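Local coordinates for lactate racemase (Thermoanaerobacterium thermosaccharolyticum, PDB 2YJG), which interconverts the D- and L-isomers of lactate with a covalently held nickel-pincer cofactor derived from nicotinic acid mononucleotide, at residues A[77-80]-A[81-84]; A[257-260]-A[261-265]. One frame throughout, in Å; residues are numbered along the deposited sequence.

Contact 1: residues A[77-80]-A[81-84]. With SO4 (sulfate ion), chain D.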
ATOM      1  N   VAL A  77     -10.737  -6.036  13.384  1.00 21.29           N
ATOM      2  CA  VAL A  77     -11.121  -4.636  13.512  1.00 20.22           C
ATOM      3  C   VAL A  77     -11.510  -4.039  12.131  1.00 19.53           C
ATOM      4  O   VAL A  77     -10.757  -4.112  11.149  1.00 18.84           O
ATOM      5  CB  VAL A  77     -10.020  -3.803  14.188  1.00 19.05           C
ATOM      6  CG1 VAL A  77     -10.472  -2.376  14.337  1.00 20.21           C
ATOM      7  CG2 VAL A  77      -9.601  -4.397  15.521  1.00 19.82           C
ATOM      8  N   PRO A  78     -12.721  -3.485  12.026  1.00 20.58           N
ATOM      9  CA  PRO A  78     -13.214  -2.970  10.763  1.00 20.05           C
ATOM     10  C   PRO A  78     -12.663  -1.581  10.492  1.00 19.16           C
ATOM     11  O   PRO A  78     -13.394  -0.596  10.475  1.00 18.45           O
ATOM     12  CB  PRO A  78     -14.729  -2.936  10.953  1.00 20.68           C
ATOM     13  CG  PRO A  78     -14.923  -2.745  12.408  1.00 20.23           C
ATOM     14  CD  PRO A  78     -13.734  -3.394  13.097  1.00 21.03           C
ATOM     15  N   SER A  79     -11.356  -1.499  10.279  1.00 18.74           N
ATOM     16  CA  SER A  79     -10.710  -0.196  10.238  1.00 18.03           C
ATOM     17  C   SER A  79     -11.027   0.676   9.033  1.00 19.00           C
ATOM     18  O   SER A  79     -10.799   1.882   9.085  1.00 17.56           O
ATOM     19  CB  SER A  79      -9.195  -0.347  10.421  1.00 18.85           C
ATOM     20  OG  SER A  79      -8.880  -1.011  11.632  1.00 17.19           O
ATOM     21  N   ARG A  80     -11.492   0.087   7.923  1.00 19.68           N
ATOM     22  CA  ARG A  80     -11.956   0.904   6.805  1.00 20.15           C
ATOM     23  C   ARG A  80     -13.077   1.846   7.249  1.00 19.68           C
ATOM     24  O   ARG A  80     -13.304   2.868   6.659  1.00 19.78           O
ATOM     25  CB  ARG A  80     -12.440   0.017   5.632  1.00 21.06           C
ATOM     26  CG  ARG A  80     -11.376  -0.756   4.926  1.00 24.12           C
ATOM     27  CD  ARG A  80     -11.984  -1.994   4.185  1.00 27.02           C
ATOM     28  NE  ARG A  80     -10.991  -2.766   3.405  1.00 30.55           N
ATOM     29  CZ  ARG A  80     -10.525  -2.442   2.186  1.00 30.88           C
ATOM     30  NH1 ARG A  80     -10.913  -1.336   1.570  1.00 27.51           N
ATOM     31  NH2 ARG A  80      -9.630  -3.228   1.574  1.00 33.15           N
ATOM     32  N   ILE A  81     -13.827   1.461   8.276  1.00 18.49           N
ATOM     33  CA  ILE A  81     -14.909   2.279   8.762  1.00 18.26           C
ATOM     34  C   ILE A  81     -14.409   3.205   9.873  1.00 16.72           C
ATOM     35  O   ILE A  81     -14.638   4.423   9.856  1.00 14.65           O
ATOM     36  CB  ILE A  81     -16.054   1.432   9.271  1.00 19.08           C
ATOM     37  CG1 ILE A  81     -16.732   0.671   8.096  1.00 21.57           C
ATOM     38  CG2 ILE A  81     -17.023   2.357  10.017  1.00 18.97           C
ATOM     39  CD1 ILE A  81     -17.670  -0.467   8.525  1.00 23.94           C
ATOM     40  N   THR A  82     -13.666   2.640  10.809  1.00 16.15           N
ATOM     41  CA  THR A  82     -13.329   3.350  12.039  1.00 15.87           C
ATOM     42  C   THR A  82     -12.210   4.373  11.882  1.00 16.64           C
ATOM     43  O   THR A  82     -12.320   5.467  12.409  1.00 16.08           O
ATOM     44  CB  THR A  82     -12.933   2.360  13.147  1.00 15.57           C
ATOM     45  OG1 THR A  82     -11.887   1.523  12.665  1.00 13.57           O
ATOM     46  CG2 THR A  82     -14.147   1.513  13.601  1.00 18.75           C
ATOM     47  N   LEU A  83     -11.154   4.039  11.138  1.00 17.58           N
ATOM     48  CA  LEU A  83     -10.035   4.989  10.979  1.00 18.27           C
ATOM     49  C   LEU A  83     -10.404   6.336  10.327  1.00 18.47           C
ATOM     50  O   LEU A  83      -9.982   7.366  10.855  1.00 17.29           O
ATOM     51  CB  LEU A  83      -8.871   4.323  10.284  1.00 18.43           C
ATOM     52  CG  LEU A  83      -8.099   3.375  11.203  1.00 18.18           C
ATOM     53  CD1 LEU A  83      -7.035   2.618  10.393  1.00 15.35           C
ATOM     54  CD2 LEU A  83      -7.449   4.174  12.456  1.00 17.31           C
ATOM     55  N   PRO A  84     -11.194   6.337   9.210  1.00 17.76           N
ATOM     56  CA  PRO A  84     -11.558   7.651   8.675  1.00 18.52           C
ATOM     57  C   PRO A  84     -12.344   8.512   9.654  1.00 17.92           C
ATOM     58  O   PRO A  84     -12.261   9.762   9.617  1.00 18.34           O
ATOM     59  CB  PRO A  84     -12.426   7.313   7.480  1.00 18.08           C
ATOM     60  CG  PRO A  84     -11.910   6.052   6.971  1.00 18.77           C
ATOM     61  CD  PRO A  84     -11.550   5.267   8.247  1.00 18.65           C
TER
HETATM   62  S   SO4 D1428      -9.208  -1.344  -1.942  1.00 32.19           S
HETATM   63  O1  SO4 D1428     -10.027  -0.274  -1.429  1.00 37.57           O
HETATM   64  O2  SO4 D1428      -9.531  -1.766  -3.283  1.00 36.44           O
HETATM   65  O3  SO4 D1428      -7.796  -1.016  -1.917  1.00 40.70           O
HETATM   66  O4  SO4 D1428      -9.304  -2.498  -1.081  1.00 37.83           O
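Pro78 and Ser79 meet Ile81, Thr82 and Leu83 in a local contact at the start of helix 79-91, within the beta-alpha-beta unit of strands 66-71 and 99-104. Pro78, at the N-cap, starts the helix through its carbonyl: Pro78 O is gripped by Ile81 N (3.0 Å) and Thr82 N (3.3 Å). Its phi-restricting ring suits the inverse gamma turn that Ser79 N closes weakly onto Val77 O. Leu83 N bonds to Ser79 O at 3.0 Å, and CD1 of Leu83 lies 3.7 Å from Ser79 CB. Trimming Leu83 to an alanine would remove CD1 and is likely to open a gap beside Ser79 CB and Phe120. Thr82 OG1 stands between its backbone N and carbonyl carbon (chi1 54°), 3.2 Å from Ser79 CA; this hydroxyl and Ser79 OG bond separate oxygens of Glu168. The extended Arg80 meets a sulfate, probably from crystallisation, at its guanidinium edge: Arg80 NH2 hydrogen-bonds O4 of the ion (2.8 Å) and Ala118 O, and NH1 bonds weakly. Pro84, its CD 3.4 Å from Arg80 O, has no N-H to offer, and the helix kinks there. Leu83 faces strand 164-170 and helix 113-120, while Pro78 and Thr82 rest on strands 233-241 and 247-253.

Contact 2: residues A[257-260]-A[261-265]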
ATOM      1  N   LYS A 257     -12.264   3.482  31.376  1.00 15.81           N
ATOM      2  CA  LYS A 257     -13.691   3.569  31.617  1.00 15.83           C
ATOM      3  C   LYS A 257     -14.503   3.201  30.377  1.00 15.10           C
ATOM      4  O   LYS A 257     -15.566   2.595  30.509  1.00 13.87           O
ATOM      5  CB  LYS A 257     -14.074   4.966  32.142  1.00 17.82           C
ATOM      6  CG  LYS A 257     -13.494   5.252  33.539  1.00 21.22           C
ATOM      7  CD  LYS A 257     -13.765   6.708  33.996  1.00 27.05           C
ATOM      8  CE  LYS A 257     -13.080   7.100  35.311  1.00 29.47           C
ATOM      9  NZ  LYS A 257     -11.642   6.824  35.201  1.00 35.20           N
ATOM     10  N   ALA A 258     -14.067   3.623  29.172  1.00 13.92           N
ATOM     11  CA  ALA A 258     -14.778   3.289  27.941  1.00 14.58           C
ATOM     12  C   ALA A 258     -14.695   1.784  27.648  1.00 14.47           C
ATOM     13  O   ALA A 258     -15.673   1.227  27.232  1.00 16.39           O
ATOM     14  CB  ALA A 258     -14.299   4.108  26.714  1.00 14.00           C
ATOM     15  N   HIS A 259     -13.530   1.179  27.901  1.00 14.73           N
ATOM     16  CA  HIS A 259     -13.298  -0.255  27.740  1.00 14.54           C
ATOM     17  C   HIS A 259     -14.208  -1.024  28.658  1.00 14.99           C
ATOM     18  O   HIS A 259     -14.891  -1.961  28.227  1.00 13.62           O
ATOM     19  CB  HIS A 259     -11.855  -0.618  28.019  1.00 14.90           C
ATOM     20  CG  HIS A 259     -11.559  -2.099  27.918  1.00 15.05           C
ATOM     21  ND1 HIS A 259     -11.668  -2.835  26.736  1.00 13.27           N
ATOM     22  CD2 HIS A 259     -11.117  -2.972  28.858  1.00 12.00           C
ATOM     23  CE1 HIS A 259     -11.329  -4.089  26.976  1.00  9.45           C
ATOM     24  NE2 HIS A 259     -10.988  -4.199  28.248  1.00 16.85           N
ATOM     25  N   LEU A 260     -14.304  -0.583  29.916  1.00 16.20           N
ATOM     26  CA  LEU A 260     -15.194  -1.278  30.853  1.00 16.36           C
ATOM     27  C   LEU A 260     -16.662  -1.221  30.469  1.00 17.11           C
ATOM     28  O   LEU A 260     -17.408  -2.236  30.606  1.00 16.69           O
ATOM     29  CB  LEU A 260     -14.953  -0.770  32.283  1.00 16.91           C
ATOM     30  CG  LEU A 260     -13.623  -1.062  32.958  1.00 19.59           C
ATOM     31  CD1 LEU A 260     -13.557  -0.485  34.412  1.00 22.73           C
ATOM     32  CD2 LEU A 260     -13.306  -2.594  33.046  1.00 22.54           C
ATOM     33  N   LYS A 261     -17.140  -0.066  29.991  1.00 17.50           N
ATOM     34  CA  LYS A 261     -18.526   0.026  29.533  1.00 17.61           C
ATOM     35  C   LYS A 261     -18.768  -0.947  28.365  1.00 18.68           C
ATOM     36  O   LYS A 261     -19.781  -1.629  28.303  1.00 18.71           O
ATOM     37  CB  LYS A 261     -18.874   1.490  29.167  1.00 20.16           C
ATOM     38  CG  LYS A 261     -20.281   1.700  28.706  1.00 22.47           C
ATOM     39  CD  LYS A 261     -21.364   1.289  29.757  1.00 27.55           C
ATOM     40  CE  LYS A 261     -22.547   0.527  29.049  1.00 30.69           C
ATOM     41  NZ  LYS A 261     -22.272  -0.944  28.728  1.00 23.23           N
ATOM     42  N   GLY A 262     -17.785  -1.082  27.488  1.00 16.28           N
ATOM     43  CA  GLY A 262     -17.872  -2.084  26.431  1.00 16.59           C
ATOM     44  C   GLY A 262     -17.869  -3.520  26.939  1.00 15.24           C
ATOM     45  O   GLY A 262     -18.643  -4.386  26.461  1.00 15.35           O
ATOM     46  N   CYS A 263     -17.043  -3.788  27.916  1.00 15.39           N
ATOM     47  CA  CYS A 263     -16.951  -5.152  28.495  1.00 14.79           C
ATOM     48  C   CYS A 263     -18.226  -5.477  29.214  1.00 15.43           C
ATOM     49  O   CYS A 263     -18.671  -6.640  29.200  1.00 13.48           O
ATOM     50  CB  CYS A 263     -15.764  -5.260  29.458  1.00 16.22           C
ATOM     51  SG  CYS A 263     -14.129  -5.218  28.657  1.00 16.90           S
ATOM     52  N   GLU A 264     -18.833  -4.468  29.855  1.00 15.26           N
ATOM     53  CA  GLU A 264     -20.103  -4.710  30.515  1.00 17.07           C
ATOM     54  C   GLU A 264     -21.127  -5.113  29.467  1.00 15.54           C
ATOM     55  O   GLU A 264     -21.897  -6.003  29.699  1.00 15.28           O
ATOM     56  CB  GLU A 264     -20.615  -3.512  31.338  1.00 17.37           C
ATOM     57  CG  GLU A 264     -19.754  -3.207  32.539  1.00 20.57           C
ATOM     58  CD  GLU A 264     -20.002  -1.792  33.076  1.00 24.17           C
ATOM     59  OE1 GLU A 264     -20.768  -1.009  32.468  1.00 30.67           O
ATOM     60  OE2 GLU A 264     -19.442  -1.482  34.112  1.00 30.66           O
ATOM     61  N   PHE A 265     -21.148  -4.451  28.332  1.00 16.35           N
ATOM     62  CA  PHE A 265     -22.069  -4.775  27.266  1.00 16.14           C
ATOM     63  C   PHE A 265     -21.827  -6.249  26.783  1.00 15.52           C
ATOM     64  O   PHE A 265     -22.754  -7.058  26.668  1.00 15.75           O
ATOM     65  CB  PHE A 265     -21.967  -3.738  26.129  1.00 17.39           C
ATOM     66  CG  PHE A 265     -22.836  -4.052  24.942  1.00 17.74           C
ATOM     67  CD1 PHE A 265     -24.201  -3.880  24.997  1.00 20.34           C
ATOM     68  CD2 PHE A 265     -22.290  -4.540  23.779  1.00 21.85           C
ATOM     69  CE1 PHE A 265     -24.985  -4.221  23.915  1.00 23.51           C
ATOM     70  CE2 PHE A 265     -23.100  -4.843  22.685  1.00 22.27           C
ATOM     71  CZ  PHE A 265     -24.429  -4.677  22.772  1.00 22.26           C
TER
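Cys263 SG lies over one face of the His259 imidazole, 3.5 Å from the ring centroid and 22° off the ring normal. This is a sulfur-aromatic contact between residues four apart in a helix. The sulfur of Cys263 is 3.3 Å above the plane of the His259 ring and displaced toward the rim, so it meets the flat pi surface rather than an edge. A cysteine suits the place because its large, polarisable sulfur sits one bond from CB, close to the helix and against the ring face.

The torsions of the two residues bring the groups together. His259 carries CG opposite its backbone N (chi1 178°), whereas the Cys263 sulfur stands beside its own N, turned back toward the preceding turn. The backbone fixes their spacing: Cys263 N donates to His259 O at 2.8 Å.

Bonds on both sides continue the alpha-helical pattern, Gly262 N to Ala258 O at 3.1 Å and Glu264 N to Leu260 O at 2.8 Å. Lys261 N likewise reaches Lys257 O at 3.1 Å. Gly262 brings no side chain to this buried position. In Glu264, the aliphatic CG lies beside the backbone N (chi1 -67°), which sets it 3.2 Å from Leu260 O.

Farther out, His259 touches Ile171 and Arg183 in loops, and its side chain is about 7 Å from that of Lys184, the probable cofactor attachment point. Ala258 and His259 pack on Ile236 of strand 233-241, which His259 also meets at Asn238; Lys261 and Phe265 lean on strand 247-253, at Phe251 and Asn249.

From the N terminus, the chain leaves strand 66-71 and enters helix 79-91 at contact 1, then runs through strands 99-104 and 164-170 and the antiparallel pair 233-241 and 247-253 before reaching contact 2 in helix 257-270. Each contact joins consecutive residues, so neither closes a long loop; they follow in series without nesting or crossing. The centres of contact 1 and contact 2 are about 20 Å apart. The nearest atoms of contact 1 and contact 2 are about 12 Å apart, so the two do not meet directly. What they share is the mixed sheet: side chains of both helices pack on strands 233-241 and 247-253. Contact 1 also connects that sheet with helix 113-120, whereas contact 2 reaches the loops holding Ile171 and Arg183.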